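Local atomic coordinates of 1,4-beta-N-Acetylmuramidase M1 (Streptomyces coelicolor, PDB entry 1JFX), a protein that hydrolyses the beta-1,4 linkages between N-acetylmuramic acid and N-acetyl-D-glucosamine in bacterial peptidoglycan, with both acetylmuramidase and diacetylmuramidase activity. Residues A[34-39]-A[64-69]; A[60-65]-A[96-101]; A[105-110]-A[144-149]. One frame throughout, in Å; residues are numbered along the deposited sequence.

Contact 1. Residues A[34-39]-A[64-69]; sequences ATEGTN and FARPNA
Glu-36 OE2 is gripped side-on by Arg-66, whose NE and NH2 both donate to this one oxygen, each at 2.8 Å. The oxygen lies at the edge of the guanidinium, close to its plane, yet the carboxylate is turned 61° against that plane: NE uses the anti lone pair of OE2, whereas NH2 meets OE2 from above the carboxylate. Arg-66 CG lies 3.7 Å from Gly-37 CA, and from there the bend at chi2 (-63°) turns the rest of the chain to the carboxylate. The other oxygen, OE1, forms a salt bridge with Lys-33, so the carboxylate is held through both oxygens. Glu-36 and Phe-64 form a parallel bridge pair with side chains running side by side in the same direction; OE2 comes within 3.3 Å of Phe-64 CD1. Backbone bonds flank the pair, from Phe-64 N to Thr-35 O (2.9 Å) and from Gly-37 N to Phe-64 O (3.0 Å). Beyond the sheet, Thr-38 CG2 touches Ala-69 CB at 3.8 Å. These are the C-terminal ends of two adjacent parallel barrel strands, 29-36 and 58-64, where Phe-64 reaches the predicted active-site residues Asp-98 and Glu-100; helix 72-81 packs against Thr-35 and Ala-69, and helix 113-131 against Ala-65.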
ATOM      1  N   ALA A  34       0.114  -4.023   8.277  1.00  6.79           N
ATOM      2  CA  ALA A  34       1.065  -4.629   9.184  1.00  7.00           C
ATOM      3  C   ALA A  34       1.364  -3.744  10.380  1.00  9.24           C
ATOM      4  O   ALA A  34       1.082  -4.108  11.517  1.00 12.18           O
ATOM      5  CB  ALA A  34       2.362  -4.943   8.448  1.00  8.71           C
ATOM      6  N   THR A  35       1.930  -2.576  10.113  1.00  7.99           N
ATOM      7  CA  THR A  35       2.349  -1.666  11.170  1.00  7.15           C
ATOM      8  C   THR A  35       1.822  -0.247  10.972  1.00  7.32           C
ATOM      9  O   THR A  35       1.342   0.107   9.899  1.00  7.74           O
ATOM     10  CB  THR A  35       3.876  -1.581  11.172  1.00  6.51           C
ATOM     11  OG1 THR A  35       4.321  -1.404   9.814  1.00  8.53           O
ATOM     12  CG2 THR A  35       4.498  -2.884  11.711  1.00  9.78           C
ATOM     13  N   GLU A  36       1.920   0.551  12.034  1.00  6.81           N
ATOM     14  CA  GLU A  36       1.535   1.952  12.002  1.00  7.30           C
ATOM     15  C   GLU A  36       2.438   2.690  12.986  1.00  7.79           C
ATOM     16  O   GLU A  36       2.761   2.183  14.068  1.00  8.67           O
ATOM     17  CB  GLU A  36       0.055   2.155  12.376  1.00  8.99           C
ATOM     18  CG  GLU A  36      -0.357   3.629  12.441  1.00  7.17           C
ATOM     19  CD  GLU A  36      -1.862   3.851  12.371  1.00 13.80           C
ATOM     20  OE1 GLU A  36      -2.623   2.866  12.298  1.00 14.99           O
ATOM     21  OE2 GLU A  36      -2.292   5.024  12.380  1.00 13.00           O
ATOM     22  N   GLY A  37       2.858   3.883  12.603  1.00  7.76           N
ATOM     23  CA  GLY A  37       3.730   4.655  13.476  1.00  8.21           C
ATOM     24  C   GLY A  37       4.970   3.893  13.906  1.00  8.57           C
ATOM     25  O   GLY A  37       5.579   3.163  13.120  1.00  8.17           O
ATOM     26  N   THR A  38       5.337   4.051  15.173  1.00  8.18           N
ATOM     27  CA  THR A  38       6.525   3.409  15.705  1.00  8.35           C
ATOM     28  C   THR A  38       6.280   2.128  16.478  1.00  9.34           C
ATOM     29  O   THR A  38       7.219   1.360  16.689  1.00  8.77           O
ATOM     30  CB  THR A  38       7.267   4.334  16.683  1.00  9.16           C
ATOM     31  OG1 THR A  38       6.484   4.472  17.876  1.00 10.63           O
ATOM     32  CG2 THR A  38       7.472   5.718  16.057  1.00 11.18           C
ATOM     33  N   ASN A  39       5.047   1.898  16.928  1.00  9.30           N
ATOM     34  CA  ASN A  39       4.813   0.714  17.747  1.00 10.25           C
ATOM     35  C   ASN A  39       3.459   0.044  17.647  1.00 10.89           C
ATOM     36  O   ASN A  39       3.079  -0.723  18.537  1.00 11.21           O
ATOM     37  CB  ASN A  39       5.088   1.056  19.209  1.00 12.28           C
ATOM     38  CG  ASN A  39       4.219   2.182  19.705  1.00 20.56           C
ATOM     39  OD1 ASN A  39       3.101   2.372  19.227  1.00 23.10           O
ATOM     40  ND2 ASN A  39       4.720   2.935  20.679  1.00 24.67           N
ATOM     41  N   PHE A  64       1.231   2.189   7.905  1.00  7.01           N
ATOM     42  CA  PHE A  64       0.550   3.477   7.999  1.00  7.32           C
ATOM     43  C   PHE A  64       1.533   4.448   8.670  1.00  7.29           C
ATOM     44  O   PHE A  64       1.837   4.347   9.862  1.00  7.20           O
ATOM     45  CB  PHE A  64      -0.735   3.355   8.817  1.00  9.71           C
ATOM     46  CG  PHE A  64      -1.606   4.583   8.751  1.00  8.29           C
ATOM     47  CD1 PHE A  64      -1.228   5.754   9.396  1.00  7.68           C
ATOM     48  CD2 PHE A  64      -2.803   4.564   8.035  1.00 10.22           C
ATOM     49  CE1 PHE A  64      -2.042   6.909   9.333  1.00  9.65           C
ATOM     50  CE2 PHE A  64      -3.623   5.705   7.964  1.00 11.18           C
ATOM     51  CZ  PHE A  64      -3.236   6.878   8.616  1.00 12.25           C
ATOM     52  N   ALA A  65       2.047   5.384   7.882  1.00  7.15           N
ATOM     53  CA  ALA A  65       3.022   6.347   8.381  1.00  7.69           C
ATOM     54  C   ALA A  65       2.498   7.367   9.383  1.00  7.62           C
ATOM     55  O   ALA A  65       1.375   7.825   9.276  1.00  7.07           O
ATOM     56  CB  ALA A  65       3.623   7.110   7.204  1.00  8.42           C
ATOM     57  N   ARG A  66       3.347   7.728  10.343  1.00  8.69           N
ATOM     58  CA  ARG A  66       3.045   8.802  11.291  1.00  8.18           C
ATOM     59  C   ARG A  66       4.367   9.578  11.275  1.00  7.94           C
ATOM     60  O   ARG A  66       5.206   9.436  12.172  1.00  9.61           O
ATOM     61  CB  ARG A  66       2.745   8.263  12.689  1.00  8.94           C
ATOM     62  CG  ARG A  66       1.454   7.434  12.773  1.00  6.69           C
ATOM     63  CD  ARG A  66       0.194   8.243  12.435  1.00  8.00           C
ATOM     64  NE  ARG A  66      -0.986   7.490  12.855  1.00 10.28           N
ATOM     65  CZ  ARG A  66      -1.660   7.733  13.972  1.00 12.24           C
ATOM     66  NH1 ARG A  66      -1.277   8.726  14.775  1.00 15.59           N
ATOM     67  NH2 ARG A  66      -2.691   6.966  14.306  1.00 14.42           N
ATOM     68  N   PRO A  67       4.572  10.408  10.246  1.00  8.04           N
ATOM     69  CA  PRO A  67       5.805  11.186  10.115  1.00  9.02           C
ATOM     70  C   PRO A  67       6.207  12.069  11.295  1.00  9.86           C
ATOM     71  O   PRO A  67       7.365  12.456  11.402  1.00 12.21           O
ATOM     72  CB  PRO A  67       5.577  11.974   8.819  1.00  9.57           C
ATOM     73  CG  PRO A  67       4.751  11.026   8.002  1.00  9.58           C
ATOM     74  CD  PRO A  67       3.733  10.553   9.039  1.00  5.54           C
ATOM     75  N   ASN A  68       5.259  12.393  12.171  1.00  9.49           N
ATOM     76  CA  ASN A  68       5.552  13.226  13.342  1.00 10.56           C
ATOM     77  C   ASN A  68       6.246  12.422  14.437  1.00 10.65           C
ATOM     78  O   ASN A  68       6.937  12.988  15.276  1.00 10.69           O
ATOM     79  CB  ASN A  68       4.254  13.747  13.958  1.00  9.95           C
ATOM     80  CG  ASN A  68       3.321  12.613  14.370  1.00 10.38           C
ATOM     81  OD1 ASN A  68       2.777  11.919  13.517  1.00  9.09           O
ATOM     82  ND2 ASN A  68       3.155  12.401  15.682  1.00 12.27           N
ATOM     83  N   ALA A  69       6.052  11.104  14.417  1.00 10.68           N
ATOM     84  CA  ALA A  69       6.554  10.230  15.468  1.00 10.74           C
ATOM     85  C   ALA A  69       8.003   9.771  15.445  1.00 10.35           C
ATOM     86  O   ALA A  69       8.549   9.429  16.494  1.00 11.32           O
ATOM     87  CB  ALA A  69       5.639   9.000  15.572  1.00 10.39           C
TER

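Contact 2. Residues A[60-65]-A[96-101]; sequences GAYHFA and VLDIEH
Ala-65 CB and Leu-97 CD1 meet at 3.7 Å on one face of the parallel strand pair, with Ile-99 CG1 at the margin; on the opposite face Tyr-62 CB packs against Val-96 CB at 3.5 Å. Between these faces runs a ladder of four backbone bonds: Ala-61 O takes Val-96 N, Val-96 O takes His-63 N, His-63 O takes Asp-98 N and Asp-98 O takes Ala-65 N. Further out, Asp-98 stands beside the Tyr-62 ring, its OD2 3.5 Å from Tyr-62 CE1. Glu-100 crosses Phe-64 at about a right angle, the chain extended beyond CG (chi2 177°), which brings Glu-100 CD to 3.5 Å from Phe-64 CE2. Asp-98 OD1 and Glu-100 OE1, both on predicted active-site residues, lie 2.5 Å apart. Past the last strand pair, a water donates to Ala-65 O and Asp-98 O and accepts from Glu-100 N, while lying over one face of the Phe-64 ring toward its rim. The strands, joined through helix 72-81 as a beta-alpha-beta unit, sit between strands 29-36 and 136-139; helix 113-131 packs on Ala-65, Leu-97 and Ile-99, whereas Tyr-138 of strand 136-139 meets Val-96, Asp-98 and Glu-100.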
ATOM      1  N   GLY A  60       0.878  -8.385  -0.262  1.00  6.57           N
ATOM      2  CA  GLY A  60       1.938  -7.577   0.322  1.00  7.16           C
ATOM      3  C   GLY A  60       1.439  -6.928   1.603  1.00  6.99           C
ATOM      4  O   GLY A  60       0.266  -7.064   1.960  1.00  7.43           O
ATOM      5  N   ALA A  61       2.329  -6.226   2.293  1.00  6.14           N
ATOM      6  CA  ALA A  61       1.996  -5.560   3.557  1.00  6.42           C
ATOM      7  C   ALA A  61       2.086  -4.048   3.406  1.00  6.47           C
ATOM      8  O   ALA A  61       2.763  -3.549   2.507  1.00  6.83           O
ATOM      9  CB  ALA A  61       2.967  -6.002   4.627  1.00  6.08           C
ATOM     10  N   TYR A  62       1.396  -3.313   4.272  1.00  6.55           N
ATOM     11  CA  TYR A  62       1.517  -1.859   4.222  1.00  6.09           C
ATOM     12  C   TYR A  62       1.740  -1.272   5.612  1.00  6.23           C
ATOM     13  O   TYR A  62       1.345  -1.849   6.637  1.00  6.56           O
ATOM     14  CB  TYR A  62       0.308  -1.196   3.509  1.00  6.93           C
ATOM     15  CG  TYR A  62      -1.021  -1.112   4.243  1.00  5.41           C
ATOM     16  CD1 TYR A  62      -1.275  -0.078   5.148  1.00  3.58           C
ATOM     17  CD2 TYR A  62      -2.062  -1.991   3.942  1.00  5.64           C
ATOM     18  CE1 TYR A  62      -2.536   0.087   5.720  1.00  6.91           C
ATOM     19  CE2 TYR A  62      -3.334  -1.839   4.516  1.00  5.02           C
ATOM     20  CZ  TYR A  62      -3.559  -0.792   5.395  1.00  5.16           C
ATOM     21  OH  TYR A  62      -4.805  -0.573   5.916  1.00  9.07           O
ATOM     22  N   HIS A  63       2.421  -0.138   5.628  1.00  5.74           N
ATOM     23  CA  HIS A  63       2.729   0.591   6.851  1.00  5.11           C
ATOM     24  C   HIS A  63       2.000   1.915   6.849  1.00  7.65           C
ATOM     25  O   HIS A  63       2.130   2.678   5.885  1.00  6.88           O
ATOM     26  CB  HIS A  63       4.223   0.898   6.921  1.00  7.26           C
ATOM     27  CG  HIS A  63       4.601   1.783   8.069  1.00  7.11           C
ATOM     28  ND1 HIS A  63       4.661   1.330   9.370  1.00  8.16           N
ATOM     29  CD2 HIS A  63       4.910   3.103   8.114  1.00  8.41           C
ATOM     30  CE1 HIS A  63       4.990   2.332  10.168  1.00  5.71           C
ATOM     31  NE2 HIS A  63       5.147   3.420   9.431  1.00  6.74           N
ATOM     32  N   PHE A  64       1.231   2.189   7.905  1.00  7.01           N
ATOM     33  CA  PHE A  64       0.550   3.477   7.999  1.00  7.32           C
ATOM     34  C   PHE A  64       1.533   4.448   8.670  1.00  7.29           C
ATOM     35  O   PHE A  64       1.837   4.347   9.862  1.00  7.20           O
ATOM     36  CB  PHE A  64      -0.735   3.355   8.817  1.00  9.71           C
ATOM     37  CG  PHE A  64      -1.606   4.583   8.751  1.00  8.29           C
ATOM     38  CD1 PHE A  64      -1.228   5.754   9.396  1.00  7.68           C
ATOM     39  CD2 PHE A  64      -2.803   4.564   8.035  1.00 10.22           C
ATOM     40  CE1 PHE A  64      -2.042   6.909   9.333  1.00  9.65           C
ATOM     41  CE2 PHE A  64      -3.623   5.705   7.964  1.00 11.18           C
ATOM     42  CZ  PHE A  64      -3.236   6.878   8.616  1.00 12.25           C
ATOM     43  N   ALA A  65       2.047   5.384   7.882  1.00  7.15           N
ATOM     44  CA  ALA A  65       3.022   6.347   8.381  1.00  7.69           C
ATOM     45  C   ALA A  65       2.498   7.367   9.383  1.00  7.62           C
ATOM     46  O   ALA A  65       1.375   7.825   9.276  1.00  7.07           O
ATOM     47  CB  ALA A  65       3.623   7.110   7.204  1.00  8.42           C
ATOM     48  N   VAL A  96       4.165  -1.341   1.021  1.00  6.13           N
ATOM     49  CA  VAL A  96       3.504  -0.069   0.779  1.00  6.90           C
ATOM     50  C   VAL A  96       3.664   0.932   1.903  1.00  6.27           C
ATOM     51  O   VAL A  96       3.544   0.578   3.072  1.00  7.14           O
ATOM     52  CB  VAL A  96       1.987  -0.290   0.563  1.00  6.72           C
ATOM     53  CG1 VAL A  96       1.209   1.027   0.687  1.00  6.98           C
ATOM     54  CG2 VAL A  96       1.749  -0.862  -0.841  1.00  6.64           C
ATOM     55  N   LEU A  97       3.950   2.176   1.528  1.00  6.37           N
ATOM     56  CA  LEU A  97       4.038   3.280   2.479  1.00  5.76           C
ATOM     57  C   LEU A  97       2.692   3.981   2.334  1.00  6.75           C
ATOM     58  O   LEU A  97       2.427   4.597   1.310  1.00  6.51           O
ATOM     59  CB  LEU A  97       5.167   4.253   2.108  1.00  5.65           C
ATOM     60  CG  LEU A  97       5.136   5.573   2.897  1.00  6.77           C
ATOM     61  CD1 LEU A  97       5.308   5.305   4.400  1.00  9.31           C
ATOM     62  CD2 LEU A  97       6.220   6.517   2.388  1.00  7.73           C
ATOM     63  N   ASP A  98       1.835   3.846   3.346  1.00  7.35           N
ATOM     64  CA  ASP A  98       0.505   4.465   3.360  1.00  8.09           C
ATOM     65  C   ASP A  98       0.726   5.790   4.088  1.00  8.75           C
ATOM     66  O   ASP A  98       0.825   5.838   5.316  1.00  8.47           O
ATOM     67  CB  ASP A  98      -0.470   3.566   4.137  1.00  7.23           C
ATOM     68  CG  ASP A  98      -1.872   4.152   4.260  1.00  8.90           C
ATOM     69  OD1 ASP A  98      -2.034   5.393   4.201  1.00  8.22           O
ATOM     70  OD2 ASP A  98      -2.822   3.359   4.451  1.00  8.23           O
ATOM     71  N   ILE A  99       0.814   6.867   3.318  1.00  8.58           N
ATOM     72  CA  ILE A  99       1.071   8.178   3.888  1.00  8.65           C
ATOM     73  C   ILE A  99      -0.104   9.052   3.440  1.00  9.03           C
ATOM     74  O   ILE A  99      -0.281   9.343   2.259  1.00  8.76           O
ATOM     75  CB  ILE A  99       2.488   8.670   3.437  1.00 10.54           C
ATOM     76  CG1 ILE A  99       2.869   9.922   4.219  1.00 11.53           C
ATOM     77  CG2 ILE A  99       2.561   8.797   1.907  1.00  9.65           C
ATOM     78  CD1 ILE A  99       4.363  10.253   4.146  1.00 12.60           C
ATOM     79  N   GLU A 100      -0.903   9.467   4.421  1.00  8.55           N
ATOM     80  CA  GLU A 100      -2.144  10.183   4.142  1.00  6.87           C
ATOM     81  C   GLU A 100      -2.535  11.133   5.281  1.00  7.13           C
ATOM     82  O   GLU A 100      -1.808  11.252   6.255  1.00  7.24           O
ATOM     83  CB  GLU A 100      -3.240   9.123   3.963  1.00  6.67           C
ATOM     84  CG  GLU A 100      -3.513   8.307   5.237  1.00  9.65           C
ATOM     85  CD  GLU A 100      -4.652   7.312   5.063  1.00  9.93           C
ATOM     86  OE1 GLU A 100      -4.412   6.184   4.580  1.00  9.19           O
ATOM     87  OE2 GLU A 100      -5.799   7.664   5.384  1.00  9.45           O
ATOM     88  N   HIS A 101      -3.691  11.786   5.148  1.00  7.30           N
ATOM     89  CA  HIS A 101      -4.165  12.739   6.163  1.00  7.94           C
ATOM     90  C   HIS A 101      -3.975  12.230   7.590  1.00  7.90           C
ATOM     91  O   HIS A 101      -4.445  11.148   7.951  1.00  8.72           O
ATOM     92  CB  HIS A 101      -5.659  13.054   5.987  1.00  9.23           C
ATOM     93  CG  HIS A 101      -5.971  14.005   4.875  1.00  8.36           C
ATOM     94  ND1 HIS A 101      -5.718  13.714   3.550  1.00  9.56           N
ATOM     95  CD2 HIS A 101      -6.579  15.217   4.885  1.00  8.01           C
ATOM     96  CE1 HIS A 101      -6.166  14.700   2.793  1.00  7.35           C
ATOM     97  NE2 HIS A 101      -6.694  15.625   3.579  1.00  8.16           N
TER
HETATM   98  O   HOH W   1      -0.173   8.120   6.871  1.00  8.19           O

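Contact 3. Residues A[105-110]-A[144-149]; sequences GAMCYG and WNTCTG
Cys-108 and Cys-147 are joined by a disulfide, SG to SG 2.0 Å, and this covalent link is the tight heart of a small contact. Both sulfurs stand anti to their own carbonyl carbons (chi1 -59° in each residue), and the C-S-S-C torsion of -83° sets Cys-108 CB 3.8 Å from Cys-147 CB across the bond. Around this point the packing is thinner. Met-107, its chain bent at chi3 (-86°), crosses Thr-146 at about a right angle and lays its terminal methyl beside the bridge: Met-107 CE lies 3.8 Å from Thr-146 CG2 and 3.9 Å from Cys-147 SG. Thr-146 CG2 also reaches Cys-108 SG, at 3.9 Å. Thr-146 itself is exposed and Met-107 partly so, while Cys-147 is buried, and no hydrogen bond crosses between the segments. Each partner has its own local order. Ala-106 to Tyr-109 form a type I beta turn, and near the end of the helix Thr-148 OG1 and Thr-148 N reach Trp-144 O from opposite faces of its plane, OG1 at 2.7 Å. Met-107 O receives a hydrogen bond from Trp-143 NE1, a second tie between loop and helix. The disulfide joins two successive strand-to-helix connections of the beta-alpha barrel, the glycosyl hydrolase family 25 domain that makes up this chain: the loop after strand 96-98 and helix 141-148, which follows strand 136-139.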
ATOM      1  N   GLY A 105      -4.036  15.166  14.309  1.00 12.94           N
ATOM      2  CA  GLY A 105      -3.146  16.305  14.347  1.00 10.91           C
ATOM      3  C   GLY A 105      -3.103  16.970  12.989  1.00 10.53           C
ATOM      4  O   GLY A 105      -3.899  16.623  12.112  1.00  9.75           O
ATOM      5  N   ALA A 106      -2.178  17.910  12.812  1.00 10.66           N
ATOM      6  CA  ALA A 106      -2.044  18.623  11.538  1.00 10.27           C
ATOM      7  C   ALA A 106      -1.992  17.606  10.397  1.00 10.09           C
ATOM      8  O   ALA A 106      -1.300  16.579  10.487  1.00 10.27           O
ATOM      9  CB  ALA A 106      -0.782  19.503  11.542  1.00 10.70           C
ATOM     10  N   MET A 107      -2.713  17.886   9.319  1.00  9.80           N
ATOM     11  CA  MET A 107      -2.757  16.929   8.224  1.00  9.72           C
ATOM     12  C   MET A 107      -1.403  16.564   7.637  1.00  9.91           C
ATOM     13  O   MET A 107      -1.228  15.427   7.181  1.00  9.15           O
ATOM     14  CB  MET A 107      -3.723  17.384   7.124  1.00 13.38           C
ATOM     15  CG  MET A 107      -3.255  18.494   6.231  1.00 14.00           C
ATOM     16  SD  MET A 107      -4.385  18.706   4.796  1.00 14.88           S
ATOM     17  CE  MET A 107      -3.764  17.565   3.645  1.00 16.30           C
ATOM     18  N   CYS A 108      -0.449  17.497   7.656  1.00  9.32           N
ATOM     19  CA  CYS A 108       0.887  17.205   7.134  1.00  9.26           C
ATOM     20  C   CYS A 108       1.897  16.867   8.237  1.00  9.81           C
ATOM     21  O   CYS A 108       3.115  17.002   8.063  1.00  8.76           O
ATOM     22  CB  CYS A 108       1.400  18.355   6.273  1.00  9.85           C
ATOM     23  SG  CYS A 108       0.350  18.744   4.834  1.00 10.26           S
ATOM     24  N   TYR A 109       1.361  16.467   9.385  1.00  9.68           N
ATOM     25  CA  TYR A 109       2.162  15.995  10.496  1.00  8.24           C
ATOM     26  C   TYR A 109       3.191  16.942  11.090  1.00  9.80           C
ATOM     27  O   TYR A 109       4.149  16.499  11.721  1.00 10.51           O
ATOM     28  CB  TYR A 109       2.841  14.691  10.056  1.00 10.63           C
ATOM     29  CG  TYR A 109       1.865  13.583   9.695  1.00  9.60           C
ATOM     30  CD1 TYR A 109       1.337  12.753  10.684  1.00 10.00           C
ATOM     31  CD2 TYR A 109       1.474  13.365   8.372  1.00 10.81           C
ATOM     32  CE1 TYR A 109       0.447  11.728  10.371  1.00  7.85           C
ATOM     33  CE2 TYR A 109       0.579  12.333   8.045  1.00  8.20           C
ATOM     34  CZ  TYR A 109       0.074  11.524   9.051  1.00  5.82           C
ATOM     35  OH  TYR A 109      -0.807  10.511   8.744  1.00  7.04           O
ATOM     36  N   GLY A 110       2.999  18.237  10.897  1.00 10.25           N
ATOM     37  CA  GLY A 110       3.930  19.201  11.456  1.00 10.98           C
ATOM     38  C   GLY A 110       5.221  19.345  10.680  1.00 11.61           C
ATOM     39  O   GLY A 110       6.155  19.992  11.143  1.00 13.19           O
ATOM     40  N   TRP A 144      -0.961  14.292  -1.296  1.00  7.93           N
ATOM     41  CA  TRP A 144       0.326  14.409  -1.970  1.00  7.68           C
ATOM     42  C   TRP A 144       0.628  15.846  -2.386  1.00  8.90           C
ATOM     43  O   TRP A 144       1.695  16.405  -2.078  1.00  8.98           O
ATOM     44  CB  TRP A 144       0.377  13.524  -3.220  1.00  9.85           C
ATOM     45  CG  TRP A 144       1.746  13.509  -3.819  1.00  8.52           C
ATOM     46  CD1 TRP A 144       2.195  14.234  -4.897  1.00  8.69           C
ATOM     47  CD2 TRP A 144       2.877  12.799  -3.313  1.00  7.27           C
ATOM     48  NE1 TRP A 144       3.542  14.013  -5.082  1.00  7.83           N
ATOM     49  CE2 TRP A 144       3.983  13.136  -4.122  1.00  7.80           C
ATOM     50  CE3 TRP A 144       3.066  11.905  -2.242  1.00  7.97           C
ATOM     51  CZ2 TRP A 144       5.265  12.610  -3.897  1.00  8.25           C
ATOM     52  CZ3 TRP A 144       4.339  11.382  -2.024  1.00  9.21           C
ATOM     53  CH2 TRP A 144       5.419  11.737  -2.849  1.00  9.43           C
ATOM     54  N   ASN A 145      -0.315  16.462  -3.080  1.00  9.13           N
ATOM     55  CA  ASN A 145      -0.072  17.813  -3.538  1.00  9.66           C
ATOM     56  C   ASN A 145       0.092  18.805  -2.392  1.00  9.26           C
ATOM     57  O   ASN A 145       1.020  19.620  -2.389  1.00 11.06           O
ATOM     58  CB  ASN A 145      -1.173  18.226  -4.520  1.00 12.87           C
ATOM     59  CG  ASN A 145      -1.034  17.513  -5.866  1.00 14.65           C
ATOM     60  OD1 ASN A 145       0.079  17.156  -6.279  1.00 12.10           O
ATOM     61  ND2 ASN A 145      -2.154  17.309  -6.557  1.00 17.87           N
ATOM     62  N   THR A 146      -0.774  18.712  -1.395  1.00  8.63           N
ATOM     63  CA  THR A 146      -0.680  19.613  -0.266  1.00  7.95           C
ATOM     64  C   THR A 146       0.564  19.441   0.590  1.00  8.14           C
ATOM     65  O   THR A 146       1.314  20.406   0.812  1.00  9.59           O
ATOM     66  CB  THR A 146      -1.920  19.478   0.626  1.00  9.99           C
ATOM     67  OG1 THR A 146      -3.047  19.981  -0.092  1.00 11.55           O
ATOM     68  CG2 THR A 146      -1.748  20.241   1.939  1.00  8.12           C
ATOM     69  N   CYS A 147       0.803  18.219   1.061  1.00  8.10           N
ATOM     70  CA  CYS A 147       1.922  17.986   1.951  1.00  7.42           C
ATOM     71  C   CYS A 147       3.314  17.863   1.346  1.00  8.63           C
ATOM     72  O   CYS A 147       4.299  18.026   2.056  1.00  8.44           O
ATOM     73  CB  CYS A 147       1.621  16.787   2.844  1.00  6.89           C
ATOM     74  SG  CYS A 147       0.126  16.969   3.870  1.00  9.09           S
ATOM     75  N   THR A 148       3.417  17.585   0.048  1.00  9.24           N
ATOM     76  CA  THR A 148       4.747  17.525  -0.561  1.00  9.55           C
ATOM     77  C   THR A 148       4.947  18.709  -1.489  1.00 10.66           C
ATOM     78  O   THR A 148       6.017  18.892  -2.061  1.00 10.53           O
ATOM     79  CB  THR A 148       4.984  16.230  -1.383  1.00  9.25           C
ATOM     80  OG1 THR A 148       4.312  16.303  -2.650  1.00  9.57           O
ATOM     81  CG2 THR A 148       4.484  15.030  -0.618  1.00  8.19           C
ATOM     82  N   GLY A 149       3.913  19.530  -1.632  1.00 11.97           N
ATOM     83  CA  GLY A 149       4.039  20.658  -2.535  1.00 11.64           C
ATOM     84  C   GLY A 149       4.149  20.201  -3.978  1.00 10.98           C
ATOM     85  O   GLY A 149       5.005  20.686  -4.725  1.00 10.43           O
TER

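In the fold
From the N terminus, contact 1 comes first: 34-39, at the end of strand 29-36, meets 64-69 after a loop containing helix 45-54. Contact 2 begins on the same strand that contact 1 reaches, shares Phe-64 and Ala-65 with it, and closes the next excursion, through helix 72-81, to strand 96-98. The two thus overlap along the chain and align three successive parallel strands; Thr-35 OG1 to His-63 ND1 is a probable hydrogen bond linking them. Contact 3 follows in series, closing the path through helix 113-131 and strand 136-139. Tyr-109 relates it to both others, packing on Pro-67 and Asn-68 and hydrogen-bonding Glu-100 O through its hydroxyl.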